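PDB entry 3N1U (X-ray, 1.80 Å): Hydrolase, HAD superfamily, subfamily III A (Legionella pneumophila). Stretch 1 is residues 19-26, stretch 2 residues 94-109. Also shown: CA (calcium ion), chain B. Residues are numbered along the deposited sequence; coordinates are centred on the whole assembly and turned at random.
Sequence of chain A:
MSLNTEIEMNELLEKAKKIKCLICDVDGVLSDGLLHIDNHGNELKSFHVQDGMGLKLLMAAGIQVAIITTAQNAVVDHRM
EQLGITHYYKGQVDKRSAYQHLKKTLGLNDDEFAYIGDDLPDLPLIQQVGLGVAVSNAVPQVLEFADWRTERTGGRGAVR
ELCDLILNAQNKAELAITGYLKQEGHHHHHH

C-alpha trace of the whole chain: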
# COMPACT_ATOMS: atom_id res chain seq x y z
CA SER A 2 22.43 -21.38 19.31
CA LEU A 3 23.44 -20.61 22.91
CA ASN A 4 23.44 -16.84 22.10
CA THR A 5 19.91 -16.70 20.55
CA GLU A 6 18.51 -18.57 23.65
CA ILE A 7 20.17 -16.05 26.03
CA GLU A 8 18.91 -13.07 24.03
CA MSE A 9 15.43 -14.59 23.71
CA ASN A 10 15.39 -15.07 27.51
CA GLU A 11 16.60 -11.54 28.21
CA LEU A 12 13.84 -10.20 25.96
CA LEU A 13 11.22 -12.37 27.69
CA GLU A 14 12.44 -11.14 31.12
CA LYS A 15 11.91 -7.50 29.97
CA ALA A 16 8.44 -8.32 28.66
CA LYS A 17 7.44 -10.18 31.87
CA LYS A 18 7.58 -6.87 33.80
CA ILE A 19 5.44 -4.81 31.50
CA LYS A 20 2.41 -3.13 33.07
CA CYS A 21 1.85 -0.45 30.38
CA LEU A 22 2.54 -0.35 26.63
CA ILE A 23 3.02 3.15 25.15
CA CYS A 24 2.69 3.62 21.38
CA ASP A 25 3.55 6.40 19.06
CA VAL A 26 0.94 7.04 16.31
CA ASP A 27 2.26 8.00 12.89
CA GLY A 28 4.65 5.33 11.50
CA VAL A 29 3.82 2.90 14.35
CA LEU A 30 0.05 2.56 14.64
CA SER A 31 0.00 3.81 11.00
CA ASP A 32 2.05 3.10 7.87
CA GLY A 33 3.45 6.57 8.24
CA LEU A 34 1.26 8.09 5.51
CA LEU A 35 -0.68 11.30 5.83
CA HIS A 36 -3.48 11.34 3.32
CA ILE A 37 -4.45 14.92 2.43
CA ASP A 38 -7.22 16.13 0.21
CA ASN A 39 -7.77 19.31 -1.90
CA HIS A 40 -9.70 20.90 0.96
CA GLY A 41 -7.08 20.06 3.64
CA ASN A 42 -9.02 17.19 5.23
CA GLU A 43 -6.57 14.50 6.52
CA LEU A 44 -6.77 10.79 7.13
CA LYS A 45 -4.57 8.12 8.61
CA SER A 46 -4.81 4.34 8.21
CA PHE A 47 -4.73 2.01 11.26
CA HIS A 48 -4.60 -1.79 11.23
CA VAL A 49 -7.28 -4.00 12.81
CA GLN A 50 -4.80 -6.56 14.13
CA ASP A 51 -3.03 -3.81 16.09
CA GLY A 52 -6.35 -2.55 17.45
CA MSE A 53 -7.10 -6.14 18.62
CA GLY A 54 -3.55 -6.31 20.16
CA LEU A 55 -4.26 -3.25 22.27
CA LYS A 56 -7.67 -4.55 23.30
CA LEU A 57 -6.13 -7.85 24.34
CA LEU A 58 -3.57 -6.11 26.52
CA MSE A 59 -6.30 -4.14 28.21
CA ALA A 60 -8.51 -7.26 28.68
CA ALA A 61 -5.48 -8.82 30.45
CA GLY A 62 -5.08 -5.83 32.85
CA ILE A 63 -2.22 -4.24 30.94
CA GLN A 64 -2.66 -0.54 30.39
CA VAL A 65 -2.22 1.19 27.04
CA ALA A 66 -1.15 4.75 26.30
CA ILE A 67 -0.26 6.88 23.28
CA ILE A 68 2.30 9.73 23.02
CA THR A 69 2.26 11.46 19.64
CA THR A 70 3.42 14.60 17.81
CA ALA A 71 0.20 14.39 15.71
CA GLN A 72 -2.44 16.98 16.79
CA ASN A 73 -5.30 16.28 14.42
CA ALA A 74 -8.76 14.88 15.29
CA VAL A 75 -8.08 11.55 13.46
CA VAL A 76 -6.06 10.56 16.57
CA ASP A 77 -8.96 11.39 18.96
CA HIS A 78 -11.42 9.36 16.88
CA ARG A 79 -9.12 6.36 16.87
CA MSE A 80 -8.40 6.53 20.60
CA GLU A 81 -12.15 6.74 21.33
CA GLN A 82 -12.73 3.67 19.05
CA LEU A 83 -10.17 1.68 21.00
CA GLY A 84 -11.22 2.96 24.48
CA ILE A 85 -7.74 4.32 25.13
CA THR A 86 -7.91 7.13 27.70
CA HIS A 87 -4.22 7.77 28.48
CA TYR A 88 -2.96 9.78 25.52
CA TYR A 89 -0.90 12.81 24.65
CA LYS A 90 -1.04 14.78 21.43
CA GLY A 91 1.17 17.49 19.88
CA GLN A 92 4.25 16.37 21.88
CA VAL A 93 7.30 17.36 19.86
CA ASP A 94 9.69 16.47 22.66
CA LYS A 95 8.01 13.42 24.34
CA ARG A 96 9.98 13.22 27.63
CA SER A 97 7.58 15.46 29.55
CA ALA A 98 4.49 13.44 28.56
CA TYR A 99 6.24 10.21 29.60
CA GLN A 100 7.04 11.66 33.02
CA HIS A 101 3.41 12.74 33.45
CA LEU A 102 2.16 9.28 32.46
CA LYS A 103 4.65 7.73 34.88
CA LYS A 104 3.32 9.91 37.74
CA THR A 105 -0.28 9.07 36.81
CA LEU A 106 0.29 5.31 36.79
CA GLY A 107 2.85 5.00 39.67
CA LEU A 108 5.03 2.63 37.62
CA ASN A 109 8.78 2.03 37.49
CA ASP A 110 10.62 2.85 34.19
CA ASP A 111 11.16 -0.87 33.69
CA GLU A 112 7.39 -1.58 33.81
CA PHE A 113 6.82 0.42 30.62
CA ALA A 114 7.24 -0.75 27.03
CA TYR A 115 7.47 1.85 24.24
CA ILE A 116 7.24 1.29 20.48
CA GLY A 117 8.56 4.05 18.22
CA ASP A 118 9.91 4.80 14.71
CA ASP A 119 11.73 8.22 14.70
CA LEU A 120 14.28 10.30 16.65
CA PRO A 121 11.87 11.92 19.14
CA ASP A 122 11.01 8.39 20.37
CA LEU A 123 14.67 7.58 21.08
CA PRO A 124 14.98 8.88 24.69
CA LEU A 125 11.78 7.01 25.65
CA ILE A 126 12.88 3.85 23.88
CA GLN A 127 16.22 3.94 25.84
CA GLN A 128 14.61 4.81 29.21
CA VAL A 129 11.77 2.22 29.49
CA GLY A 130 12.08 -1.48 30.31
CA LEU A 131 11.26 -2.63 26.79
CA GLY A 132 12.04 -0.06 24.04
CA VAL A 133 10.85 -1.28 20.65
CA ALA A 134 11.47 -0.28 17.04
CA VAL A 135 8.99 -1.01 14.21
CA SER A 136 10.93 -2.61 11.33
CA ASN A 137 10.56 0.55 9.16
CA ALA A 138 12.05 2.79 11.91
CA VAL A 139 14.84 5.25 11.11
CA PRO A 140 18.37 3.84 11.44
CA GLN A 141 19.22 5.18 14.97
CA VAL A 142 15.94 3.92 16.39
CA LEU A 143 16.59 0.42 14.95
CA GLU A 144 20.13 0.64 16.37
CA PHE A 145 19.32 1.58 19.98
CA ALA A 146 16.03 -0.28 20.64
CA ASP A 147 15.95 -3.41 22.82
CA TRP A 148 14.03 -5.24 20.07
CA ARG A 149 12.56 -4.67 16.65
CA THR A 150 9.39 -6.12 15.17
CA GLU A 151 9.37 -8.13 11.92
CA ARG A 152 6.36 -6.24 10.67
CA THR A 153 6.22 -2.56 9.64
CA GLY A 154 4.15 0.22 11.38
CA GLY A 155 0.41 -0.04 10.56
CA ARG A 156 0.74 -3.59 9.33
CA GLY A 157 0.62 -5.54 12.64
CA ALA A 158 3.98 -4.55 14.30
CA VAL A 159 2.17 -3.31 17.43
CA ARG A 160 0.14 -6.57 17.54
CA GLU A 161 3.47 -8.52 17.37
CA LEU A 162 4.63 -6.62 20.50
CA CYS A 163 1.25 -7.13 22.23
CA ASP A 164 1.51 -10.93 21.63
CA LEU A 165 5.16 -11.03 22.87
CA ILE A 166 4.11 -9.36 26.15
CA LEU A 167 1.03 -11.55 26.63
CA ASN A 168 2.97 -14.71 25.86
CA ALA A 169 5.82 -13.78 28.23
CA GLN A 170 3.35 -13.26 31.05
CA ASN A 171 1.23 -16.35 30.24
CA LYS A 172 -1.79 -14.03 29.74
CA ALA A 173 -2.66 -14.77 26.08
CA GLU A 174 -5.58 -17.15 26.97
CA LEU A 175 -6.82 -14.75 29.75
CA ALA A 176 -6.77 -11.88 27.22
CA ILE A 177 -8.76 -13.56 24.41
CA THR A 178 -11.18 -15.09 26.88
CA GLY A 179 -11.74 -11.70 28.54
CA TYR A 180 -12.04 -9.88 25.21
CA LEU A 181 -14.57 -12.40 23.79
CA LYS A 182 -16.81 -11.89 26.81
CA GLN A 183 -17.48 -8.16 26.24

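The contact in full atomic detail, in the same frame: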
# COMPACT_ATOMS: atom_id res chain seq x y z
N ILE A 19 6.14 -5.93 32.13
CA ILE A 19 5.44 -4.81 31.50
C ILE A 19 4.01 -4.64 32.05
O ILE A 19 3.20 -5.56 32.01
CB ILE A 19 5.41 -4.95 29.98
CG1 ILE A 19 6.83 -4.97 29.37
CG2 ILE A 19 4.61 -3.81 29.37
CD1 ILE A 19 7.83 -3.81 29.81
N LYS A 20 3.72 -3.44 32.54
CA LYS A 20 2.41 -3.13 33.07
C LYS A 20 1.73 -2.04 32.23
O LYS A 20 0.54 -1.77 32.41
CB LYS A 20 2.53 -2.69 34.54
CG LYS A 20 2.79 -3.92 35.44
CD LYS A 20 2.71 -3.63 36.90
CE LYS A 20 2.59 -4.99 37.61
NZ LYS A 20 2.48 -4.84 39.08
N CYS A 21 2.47 -1.42 31.31
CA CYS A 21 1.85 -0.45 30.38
C CYS A 21 2.62 -0.47 29.09
O CYS A 21 3.86 -0.37 29.11
CB CYS A 21 1.88 0.96 31.00
SG CYS A 21 1.18 2.27 29.91
N LEU A 22 1.92 -0.61 27.95
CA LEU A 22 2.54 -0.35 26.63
C LEU A 22 2.19 1.08 26.13
O LEU A 22 1.00 1.47 26.11
CB LEU A 22 2.05 -1.40 25.57
CG LEU A 22 2.51 -1.04 24.14
CD1 LEU A 22 4.06 -1.06 24.01
CD2 LEU A 22 1.87 -2.04 23.14
N ILE A 23 3.21 1.84 25.72
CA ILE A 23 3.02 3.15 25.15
C ILE A 23 3.36 3.06 23.65
O ILE A 23 4.41 2.50 23.26
CB ILE A 23 4.00 4.24 25.74
CG1 ILE A 23 3.98 4.23 27.30
CG2 ILE A 23 3.61 5.60 25.24
CD1 ILE A 23 5.18 5.02 27.91
N CYS A 24 2.46 3.59 22.82
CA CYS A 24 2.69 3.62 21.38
C CYS A 24 2.76 5.02 20.90
O CYS A 24 1.99 5.86 21.34
CB CYS A 24 1.54 2.94 20.58
SG CYS A 24 1.21 1.23 21.04
N ASP A 25 3.62 5.22 19.92
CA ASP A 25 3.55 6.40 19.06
C ASP A 25 2.44 6.14 18.01
O ASP A 25 2.02 5.00 17.82
CB ASP A 25 4.87 6.57 18.35
CG ASP A 25 4.86 7.74 17.37
OD1 ASP A 25 4.33 8.83 17.70
OD2 ASP A 25 5.40 7.56 16.27
N VAL A 26 1.95 7.21 17.36
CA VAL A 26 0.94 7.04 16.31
C VAL A 26 1.52 6.90 14.90
O VAL A 26 1.63 5.81 14.36
CB VAL A 26 -0.13 8.17 16.36
CG1 VAL A 26 -1.14 7.98 15.21
CG2 VAL A 26 -0.83 8.10 17.75
N ASP A 94 8.84 17.21 21.72
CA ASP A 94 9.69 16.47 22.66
C ASP A 94 8.73 15.69 23.58
O ASP A 94 7.83 16.31 24.17
CB ASP A 94 10.57 17.41 23.49
CG ASP A 94 11.68 16.67 24.24
OD1 ASP A 94 11.38 15.87 25.15
OD2 ASP A 94 12.87 16.92 23.93
N LYS A 95 8.94 14.37 23.70
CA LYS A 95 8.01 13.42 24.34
C LYS A 95 8.34 13.10 25.81
O LYS A 95 7.56 12.43 26.49
CB LYS A 95 7.96 12.12 23.53
CG LYS A 95 7.40 12.32 22.08
CD LYS A 95 7.17 10.98 21.38
CE LYS A 95 6.41 11.20 20.04
NZ LYS A 95 6.17 9.90 19.36
N ARG A 96 9.49 13.58 26.28
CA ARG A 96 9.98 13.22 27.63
C ARG A 96 9.01 13.67 28.70
O ARG A 96 8.75 12.95 29.67
CB ARG A 96 11.39 13.80 27.88
CG ARG A 96 12.46 13.12 26.98
CD ARG A 96 13.83 13.73 27.16
NE ARG A 96 13.91 15.09 26.63
CZ ARG A 96 14.84 15.97 26.94
NH1 ARG A 96 15.81 15.68 27.81
NH2 ARG A 96 14.80 17.18 26.38
N SER A 97 8.48 14.88 28.53
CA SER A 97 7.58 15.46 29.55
C SER A 97 6.23 14.69 29.64
O SER A 97 5.68 14.47 30.74
CB SER A 97 7.35 16.95 29.27
OG SER A 97 6.48 17.45 30.25
N ALA A 98 5.71 14.26 28.51
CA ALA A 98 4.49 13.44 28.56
C ALA A 98 4.76 12.09 29.24
O ALA A 98 3.90 11.58 29.95
CB ALA A 98 3.93 13.20 27.13
N TYR A 99 5.90 11.46 28.94
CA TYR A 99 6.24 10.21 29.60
C TYR A 99 6.30 10.38 31.11
O TYR A 99 5.81 9.53 31.86
CB TYR A 99 7.59 9.71 29.12
CG TYR A 99 8.06 8.49 29.92
CD1 TYR A 99 7.52 7.23 29.68
CD2 TYR A 99 9.02 8.62 30.93
CE1 TYR A 99 7.93 6.11 30.43
CE2 TYR A 99 9.43 7.53 31.67
CZ TYR A 99 8.89 6.27 31.41
OH TYR A 99 9.32 5.20 32.15
N GLN A 100 6.89 11.48 31.57
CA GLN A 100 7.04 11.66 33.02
C GLN A 100 5.67 11.86 33.68
O GLN A 100 5.43 11.39 34.79
CB GLN A 100 8.04 12.81 33.35
CG GLN A 100 8.39 12.95 34.86
CD GLN A 100 8.98 11.68 35.51
OE1 GLN A 100 9.74 10.91 34.88
NE2 GLN A 100 8.62 11.46 36.77
N HIS A 101 4.77 12.54 32.96
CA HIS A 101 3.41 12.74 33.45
C HIS A 101 2.65 11.42 33.52
O HIS A 101 1.95 11.15 34.51
CB HIS A 101 2.64 13.70 32.53
CG HIS A 101 1.25 13.98 33.00
ND1 HIS A 101 0.20 13.12 32.75
CD2 HIS A 101 0.73 15.00 33.72
CE1 HIS A 101 -0.90 13.60 33.29
NE2 HIS A 101 -0.61 14.73 33.90
N LEU A 102 2.80 10.60 32.47
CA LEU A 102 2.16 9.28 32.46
C LEU A 102 2.71 8.41 33.61
O LEU A 102 1.97 7.69 34.29
CB LEU A 102 2.41 8.59 31.13
CG LEU A 102 1.79 7.20 30.99
CD1 LEU A 102 0.26 7.18 31.09
CD2 LEU A 102 2.29 6.53 29.69
N LYS A 103 4.02 8.50 33.83
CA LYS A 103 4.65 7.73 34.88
C LYS A 103 4.07 8.12 36.25
O LYS A 103 3.78 7.25 37.08
CB LYS A 103 6.16 7.93 34.81
CG LYS A 103 6.98 7.23 35.88
CD LYS A 103 8.43 7.48 35.50
CE LYS A 103 9.34 6.39 35.97
NZ LYS A 103 9.97 6.76 37.21
N LYS A 104 3.90 9.43 36.48
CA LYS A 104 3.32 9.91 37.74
C LYS A 104 1.89 9.40 37.88
O LYS A 104 1.48 8.99 38.96
CB LYS A 104 3.33 11.44 37.83
CG LYS A 104 4.69 12.02 38.12
CD LYS A 104 4.59 13.54 38.29
CE LYS A 104 5.91 14.15 38.76
NZ LYS A 104 7.01 13.92 37.76
N THR A 105 1.12 9.45 36.79
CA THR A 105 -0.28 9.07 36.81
C THR A 105 -0.44 7.59 37.17
O THR A 105 -1.30 7.23 37.98
CB THR A 105 -0.92 9.33 35.41
OG1 THR A 105 -0.69 10.71 35.03
CG2 THR A 105 -2.44 8.97 35.40
N LEU A 106 0.41 6.75 36.60
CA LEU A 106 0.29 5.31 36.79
C LEU A 106 1.04 4.77 38.01
O LEU A 106 0.70 3.70 38.49
CB LEU A 106 0.72 4.54 35.53
CG LEU A 106 -0.15 4.75 34.28
CD1 LEU A 106 0.25 3.74 33.18
CD2 LEU A 106 -1.62 4.58 34.63
N GLY A 107 2.09 5.46 38.47
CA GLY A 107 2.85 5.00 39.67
C GLY A 107 3.81 3.84 39.34
O GLY A 107 4.23 3.09 40.22
N LEU A 108 4.21 3.74 38.08
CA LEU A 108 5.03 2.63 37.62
C LEU A 108 6.53 2.92 37.57
O LEU A 108 6.95 4.07 37.40
CB LEU A 108 4.58 2.14 36.23
CG LEU A 108 3.17 1.56 36.04
CD1 LEU A 108 2.96 1.11 34.52
CD2 LEU A 108 2.96 0.39 36.97
N ASN A 109 7.34 1.86 37.71
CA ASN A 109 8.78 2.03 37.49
C ASN A 109 9.07 2.14 36.00
O ASN A 109 8.28 1.60 35.17
CB ASN A 109 9.54 0.84 38.08
CG ASN A 109 9.39 0.75 39.58
OD1 ASN A 109 9.13 1.77 40.26
ND2 ASN A 109 9.52 -0.49 40.13
CA CA B . 6.29 8.51 14.50
O HOH W 1 5.35 10.71 14.47
O HOH W 2 7.42 9.13 12.48
O HOH W 3 7.89 9.51 16.05

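Strand 21-24 and the helix ending at Leu 106 run nearly antiparallel, their N-to-C directions 157° apart and their axes 11.8 Å apart at closest approach, a spacing that leaves room for a layer of side chains. The register agrees with this: the nearest CA pairs are Lys 20 and Leu 108 (CA to CA 7.8 Å), Ile 23 and Tyr 99 (CA to CA 8.9 Å), and Asp 25 and Lys 95 (CA to CA 9.9 Å). Strand alternation turns Cys 21 and Ile 23 toward the helix, while Cys 24 points away.

The middle of the contact, which buries 341 Å² in all (both sides summed), is apolar: Cys 21, Ile 23, Tyr 99 and Leu 102 are all buried, and the branched hydrocarbon chains of Ile 23 and Leu 102 fill space there without leaving a polar group unpaired. Ile 23, with chi1 m and chi2 t, extends CD1 to 3.7 Å from Leu 102 CD2 and to 3.7 Å from Tyr 99 CD1, meeting the tyrosine ring at its edge. The small side chain of Cys 21, chi1 t, fits among three leucines: its SG is 3.7 Å from Leu 106 CD1 and 4.4 Å from Leu 102 CD2, and its CB is 3.7 Å from Leu 108 CD1. Leu 102 and Leu 106, one helical turn apart, thus share this cysteine.

After the helix, Gly 107 takes up positive phi (78°), a conformation that favours glycine, and the chain continues to Leu 108, which points back toward the strand. Leu 108 CD1 also packs 3.8 Å from Lys 20 CB; the aliphatic base of that lysine covers the leucine while its chain leads the amine away, in keeping with its exposure.

At the other end the contact becomes ionic. Lys 95, extended with chi2 to chi4 all t, donates from NZ to Asp 25 OD1 at 2.7 Å, a buried hydrogen bond within a salt bridge. The second carboxylate oxygen, Asp 25 OD2, binds the calcium ion at 2.2 Å, so one aspartate joins lysine and metal.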